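Local coordinates for protein 6-phosphogluconate dehydrogenase (Decarboxylating) (Geobacter metallireducens, PDB 4E21) that probably catalyses the NADP-dependent oxidative decarboxylation of 6-phosphogluconate in the pentose phosphate pathway, at residues C153-D167 with G196-K210. Sequence-based numbering, arbitrary orientation.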
loop_
_atom_site.group_PDB
_atom_site.type_symbol
_atom_site.label_atom_id
_atom_site.label_comp_id
_atom_site.label_asym_id
_atom_site.label_seq_id
_atom_site.Cartn_x
_atom_site.Cartn_y
_atom_site.Cartn_z
ATOM N N CYS B 153 23.616 -14.770 13.176
ATOM C CA CYS B 153 23.106 -13.712 14.037
ATOM C C CYS B 153 22.069 -14.348 14.962
ATOM O O CYS B 153 21.182 -15.044 14.492
ATOM C CB CYS B 153 22.444 -12.616 13.206
ATOM S SG CYS B 153 21.837 -11.294 14.241
ATOM N N LEU B 154 22.197 -14.110 16.263
ATOM C CA LEU B 154 21.386 -14.798 17.281
ATOM C C LEU B 154 20.629 -13.821 18.163
ATOM O O LEU B 154 21.212 -12.908 18.769
ATOM C CB LEU B 154 22.256 -15.681 18.177
ATOM C CG LEU B 154 23.034 -16.787 17.473
ATOM C CD1 LEU B 154 23.797 -17.646 18.484
ATOM C CD2 LEU B 154 22.100 -17.642 16.656
HETATM N N MSE B 155 19.323 -14.014 18.218
HETATM C CA MSE B 155 18.463 -13.157 19.000
HETATM C C MSE B 155 17.817 -14.029 20.073
HETATM O O MSE B 155 17.077 -14.977 19.770
HETATM C CB MSE B 155 17.430 -12.495 18.083
HETATM C CG MSE B 155 18.064 -11.528 17.055
HETATM SE SE MSE B 155 17.102 -11.595 15.368
HETATM C CE MSE B 155 18.278 -12.780 14.347
ATOM N N ILE B 156 18.126 -13.706 21.330
ATOM C CA ILE B 156 17.948 -14.630 22.448
ATOM C C ILE B 156 16.975 -14.092 23.487
ATOM O O ILE B 156 17.113 -12.953 23.940
ATOM C CB ILE B 156 19.311 -14.920 23.104
ATOM C CG1 ILE B 156 20.355 -15.268 22.026
ATOM C CG2 ILE B 156 19.190 -16.025 24.155
ATOM C CD1 ILE B 156 21.815 -15.142 22.494
ATOM N N GLY B 157 15.971 -14.896 23.831
ATOM C CA GLY B 157 15.053 -14.562 24.912
ATOM C C GLY B 157 15.070 -15.605 26.029
ATOM O O GLY B 157 15.300 -16.794 25.784
ATOM N N GLY B 158 14.807 -15.170 27.258
ATOM C CA GLY B 158 14.729 -16.086 28.388
ATOM C C GLY B 158 15.443 -15.564 29.618
ATOM O O GLY B 158 15.878 -14.417 29.630
ATOM N N GLU B 159 15.566 -16.392 30.654
ATOM C CA GLU B 159 16.148 -15.938 31.919
ATOM C C GLU B 159 17.624 -15.555 31.814
ATOM O O GLU B 159 18.411 -16.232 31.156
ATOM C CB GLU B 159 15.991 -17.014 32.990
ATOM C CG GLU B 159 14.581 -17.142 33.554
ATOM C CD GLU B 159 14.409 -18.422 34.347
ATOM O OE1 GLU B 159 15.439 -18.953 34.845
ATOM O OE2 GLU B 159 13.259 -18.911 34.455
ATOM N N LYS B 160 18.008 -14.482 32.489
ATOM C CA LYS B 160 19.392 -14.039 32.432
ATOM C C LYS B 160 20.402 -15.137 32.808
ATOM O O LYS B 160 21.353 -15.390 32.064
ATOM C CB LYS B 160 19.606 -12.795 33.293
ATOM C CG LYS B 160 20.872 -12.053 32.887
ATOM C CD LYS B 160 20.832 -10.581 33.245
ATOM C CE LYS B 160 21.119 -10.369 34.727
ATOM N NZ LYS B 160 21.856 -9.087 34.986
ATOM N N GLN B 161 20.191 -15.793 33.947
ATOM C CA GLN B 161 21.114 -16.834 34.402
ATOM C C GLN B 161 21.424 -17.883 33.329
ATOM O O GLN B 161 22.571 -18.281 33.157
ATOM C CB GLN B 161 20.573 -17.528 35.652
ATOM C CG GLN B 161 20.970 -19.003 35.762
ATOM C CD GLN B 161 19.816 -19.996 35.497
ATOM O OE1 GLN B 161 19.979 -21.202 35.698
ATOM N NE2 GLN B 161 18.653 -19.492 35.066
ATOM N N ALA B 162 20.399 -18.331 32.613
ATOM C CA ALA B 162 20.578 -19.395 31.634
ATOM C C ALA B 162 21.326 -18.883 30.430
ATOM O O ALA B 162 22.148 -19.590 29.844
ATOM C CB ALA B 162 19.237 -19.967 31.206
ATOM N N VAL B 163 21.029 -17.647 30.054
ATOM C CA VAL B 163 21.658 -17.055 28.888
ATOM C C VAL B 163 23.142 -16.788 29.132
ATOM O O VAL B 163 23.973 -16.934 28.215
ATOM C CB VAL B 163 20.933 -15.769 28.442
ATOM C CG1 VAL B 163 21.735 -15.044 27.342
ATOM C CG2 VAL B 163 19.538 -16.130 27.957
ATOM N N GLU B 164 23.472 -16.392 30.359
ATOM C CA GLU B 164 24.873 -16.250 30.757
ATOM C C GLU B 164 25.593 -17.596 30.769
ATOM O O GLU B 164 26.704 -17.713 30.250
ATOM C CB GLU B 164 24.998 -15.526 32.093
ATOM C CG GLU B 164 24.838 -14.023 31.934
ATOM C CD GLU B 164 24.547 -13.317 33.240
ATOM O OE1 GLU B 164 24.382 -14.005 34.277
ATOM O OE2 GLU B 164 24.468 -12.068 33.223
ATOM N N ARG B 165 24.950 -18.618 31.322
ATOM C CA ARG B 165 25.515 -19.958 31.271
ATOM C C ARG B 165 25.780 -20.359 29.822
ATOM O O ARG B 165 26.733 -21.080 29.529
ATOM C CB ARG B 165 24.596 -20.988 31.959
ATOM C CG ARG B 165 24.765 -21.073 33.482
ATOM C CD ARG B 165 24.230 -22.403 34.066
ATOM N NE ARG B 165 22.791 -22.379 34.339
ATOM C CZ ARG B 165 21.997 -23.454 34.302
ATOM N NH1 ARG B 165 22.493 -24.650 33.988
ATOM N NH2 ARG B 165 20.697 -23.331 34.555
ATOM N N LEU B 166 24.948 -19.881 28.902
ATOM C CA LEU B 166 25.067 -20.301 27.512
ATOM C C LEU B 166 26.087 -19.485 26.709
ATOM O O LEU B 166 26.337 -19.784 25.540
ATOM C CB LEU B 166 23.695 -20.260 26.828
ATOM C CG LEU B 166 22.682 -21.344 27.218
ATOM C CD1 LEU B 166 21.321 -21.013 26.631
ATOM C CD2 LEU B 166 23.156 -22.720 26.769
ATOM N N ASP B 167 26.674 -18.465 27.328
ATOM C CA ASP B 167 27.554 -17.537 26.599
ATOM C C ASP B 167 28.597 -18.172 25.672
ATOM O O ASP B 167 28.782 -17.703 24.557
ATOM C CB ASP B 167 28.224 -16.537 27.540
ATOM C CG ASP B 167 28.570 -15.236 26.841
ATOM O OD1 ASP B 167 27.657 -14.583 26.278
ATOM O OD2 ASP B 167 29.757 -14.860 26.857
ATOM N N GLY B 196 27.449 -10.178 17.325
ATOM C CA GLY B 196 26.431 -10.814 16.513
ATOM C C GLY B 196 25.485 -11.745 17.280
ATOM O O GLY B 196 24.812 -12.580 16.685
ATOM N N TYR B 197 25.423 -11.598 18.600
ATOM C CA TYR B 197 24.355 -12.217 19.368
ATOM C C TYR B 197 23.896 -11.273 20.467
ATOM O O TYR B 197 24.647 -10.391 20.896
ATOM C CB TYR B 197 24.752 -13.599 19.920
ATOM C CG TYR B 197 25.810 -13.586 21.005
ATOM C CD1 TYR B 197 27.163 -13.448 20.686
ATOM C CD2 TYR B 197 25.459 -13.731 22.350
ATOM C CE1 TYR B 197 28.138 -13.444 21.675
ATOM C CE2 TYR B 197 26.422 -13.740 23.343
ATOM C CZ TYR B 197 27.760 -13.594 22.997
ATOM O OH TYR B 197 28.720 -13.598 23.978
ATOM N N LEU B 198 22.651 -11.439 20.906
ATOM C CA LEU B 198 22.041 -10.440 21.770
ATOM C C LEU B 198 20.960 -11.079 22.589
ATOM O O LEU B 198 20.064 -11.722 22.036
ATOM C CB LEU B 198 21.369 -9.353 20.936
ATOM C CG LEU B 198 21.261 -7.935 21.508
ATOM C CD1 LEU B 198 19.975 -7.239 21.002
ATOM C CD2 LEU B 198 21.386 -7.851 23.034
ATOM N N HIS B 199 21.030 -10.876 23.898
ATOM C CA HIS B 199 19.955 -11.277 24.796
ATOM C C HIS B 199 18.920 -10.168 24.719
ATOM O O HIS B 199 19.139 -9.063 25.218
ATOM C CB HIS B 199 20.473 -11.455 26.228
ATOM C CG HIS B 199 19.429 -11.893 27.193
ATOM N ND1 HIS B 199 19.580 -11.784 28.558
ATOM C CD2 HIS B 199 18.207 -12.443 26.996
ATOM C CE1 HIS B 199 18.501 -12.250 29.160
ATOM N NE2 HIS B 199 17.648 -12.653 28.233
ATOM N N CYS B 200 17.798 -10.458 24.071
ATOM C CA CYS B 200 16.845 -9.416 23.716
ATOM C C CYS B 200 15.848 -9.087 24.814
ATOM O O CYS B 200 15.274 -7.998 24.824
ATOM C CB CYS B 200 16.108 -9.820 22.450
ATOM S SG CYS B 200 17.180 -9.787 20.988
ATOM N N GLY B 201 15.635 -10.025 25.739
ATOM C CA GLY B 201 14.609 -9.857 26.754
ATOM C C GLY B 201 14.185 -11.183 27.350
ATOM O O GLY B 201 14.834 -12.207 27.128
ATOM N N PRO B 202 13.088 -11.178 28.114
ATOM C CA PRO B 202 12.658 -12.422 28.754
ATOM C C PRO B 202 12.055 -13.368 27.719
ATOM O O PRO B 202 12.070 -13.095 26.528
ATOM C CB PRO B 202 11.572 -11.951 29.723
ATOM C CG PRO B 202 10.981 -10.733 29.016
ATOM C CD PRO B 202 12.223 -10.041 28.472
ATOM N N SER B 203 11.481 -14.466 28.176
ATOM C CA SER B 203 11.012 -15.492 27.262
ATOM C C SER B 203 10.176 -14.939 26.069
ATOM O O SER B 203 9.260 -14.119 26.250
ATOM C CB SER B 203 10.263 -16.567 28.071
ATOM O OG SER B 203 9.754 -17.584 27.234
ATOM N N GLY B 204 10.513 -15.386 24.858
ATOM C CA GLY B 204 9.811 -14.986 23.645
ATOM C C GLY B 204 10.480 -13.842 22.890
ATOM O O GLY B 204 10.217 -13.628 21.705
ATOM N N ALA B 205 11.354 -13.105 23.571
ATOM C CA ALA B 205 11.900 -11.864 23.033
ATOM C C ALA B 205 12.818 -12.113 21.833
ATOM O O ALA B 205 12.853 -11.297 20.891
ATOM C CB ALA B 205 12.624 -11.072 24.110
ATOM N N GLY B 206 13.563 -13.222 21.876
ATOM C CA GLY B 206 14.442 -13.600 20.784
ATOM C C GLY B 206 13.635 -13.885 19.518
ATOM O O GLY B 206 13.962 -13.387 18.443
ATOM N N HIS B 207 12.581 -14.695 19.650
ATOM C CA HIS B 207 11.729 -15.018 18.511
ATOM C C HIS B 207 10.899 -13.811 18.091
ATOM O O HIS B 207 10.580 -13.673 16.924
ATOM C CB HIS B 207 10.814 -16.214 18.794
ATOM C CG HIS B 207 11.514 -17.537 18.722
ATOM N ND1 HIS B 207 11.033 -18.670 19.336
ATOM C CD2 HIS B 207 12.663 -17.903 18.106
ATOM C CE1 HIS B 207 11.850 -19.679 19.104
ATOM N NE2 HIS B 207 12.851 -19.242 18.363
ATOM N N PHE B 208 10.557 -12.940 19.035
ATOM C CA PHE B 208 9.835 -11.720 18.684
ATOM C C PHE B 208 10.702 -10.845 17.765
ATOM O O PHE B 208 10.254 -10.371 16.718
ATOM C CB PHE B 208 9.429 -10.929 19.923
ATOM C CG PHE B 208 8.487 -9.785 19.633
ATOM C CD1 PHE B 208 8.952 -8.616 19.032
ATOM C CD2 PHE B 208 7.143 -9.872 19.968
ATOM C CE1 PHE B 208 8.089 -7.557 18.754
ATOM C CE2 PHE B 208 6.267 -8.810 19.695
ATOM C CZ PHE B 208 6.750 -7.648 19.085
ATOM N N VAL B 209 11.952 -10.652 18.151
ATOM C CA VAL B 209 12.846 -9.846 17.347
ATOM C C VAL B 209 13.204 -10.522 16.025
ATOM O O VAL B 209 13.340 -9.847 15.007
ATOM C CB VAL B 209 14.100 -9.414 18.129
ATOM C CG1 VAL B 209 15.091 -8.693 17.192
ATOM C CG2 VAL B 209 13.697 -8.503 19.301
ATOM N N LYS B 210 13.351 -11.842 16.017
ATOM C CA LYS B 210 13.681 -12.541 14.770
ATOM C C LYS B 210 12.524 -12.428 13.766
ATOM O O LYS B 210 12.731 -12.289 12.556
ATOM C CB LYS B 210 14.022 -14.015 15.052
ATOM C CG LYS B 210 13.859 -14.934 13.856
ATOM C CD LYS B 210 15.010 -14.803 12.891
ATOM C CE LYS B 210 14.694 -15.464 11.553
ATOM N NZ LYS B 210 14.450 -16.913 11.711
#
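Leu-154 and Ile-156 pair in parallel with Tyr-197 and His-199 at one border of the mixed sheet of the dinucleotide-binding domain. Within the chain, 197-201 is the outermost strand here. Strand 153-157 runs antiparallel to its other neighbour, 135-142. The ladder continues from Leu-154 N to Gly-196 O through to Cys-200 N on Ile-156 O, and Gly-158 N to Gly-201 O (3.0 Å) extends it one residue past strand 153-157.

On the face of Leu-154 and Ile-156, helix 160-165 and the start of helix 167-173 meet the outer strand. Val-163 CG2 sits over the centre of the His-199 ring, a CH-pi contact 4.0 Å from the centroid. CG of His-199 is anti to the backbone N (chi1 -179°), which carries the ring toward the turn before the helix. There NE2 donates to Gly-158 O (2.9 Å), with a bent N-H...O angle of 139°. Replacing His-199 by an alanine would probably leave Gly-158 O without this donor and open a gap facing Val-163. Further along, Tyr-197 OH donates to Asp-167 OD1 (2.7 Å), above the carboxylate plane. The carboxylate and ring planes are 54° apart. Asp-167 OD2 forms a salt bridge with Arg-171. Ile-156 CD1 touches the ring edge at Tyr-197 CD2 (3.9 Å).

On the other face, helix 205-232 begins directly against strand 153-157. Gly-206 CA lies 3.1 Å from Met-155 O, and a side chain there would clash with the strand. The selenium of Met-155, a selenomethionine, packs on Lys-210 CA (3.6 Å) and Val-209 CG1. Trp-269 of the second subunit packs on both Met-155 and Val-209.

The chemistry is thus split. On one face, side-chain hydrogen bonds tie the outer strand to the turn before helix 160-165 and to the start of helix 167-173. On the other, glycine packed close on the strand backbone, with the Met-155 side chain beside it, seats the start of helix 205-232.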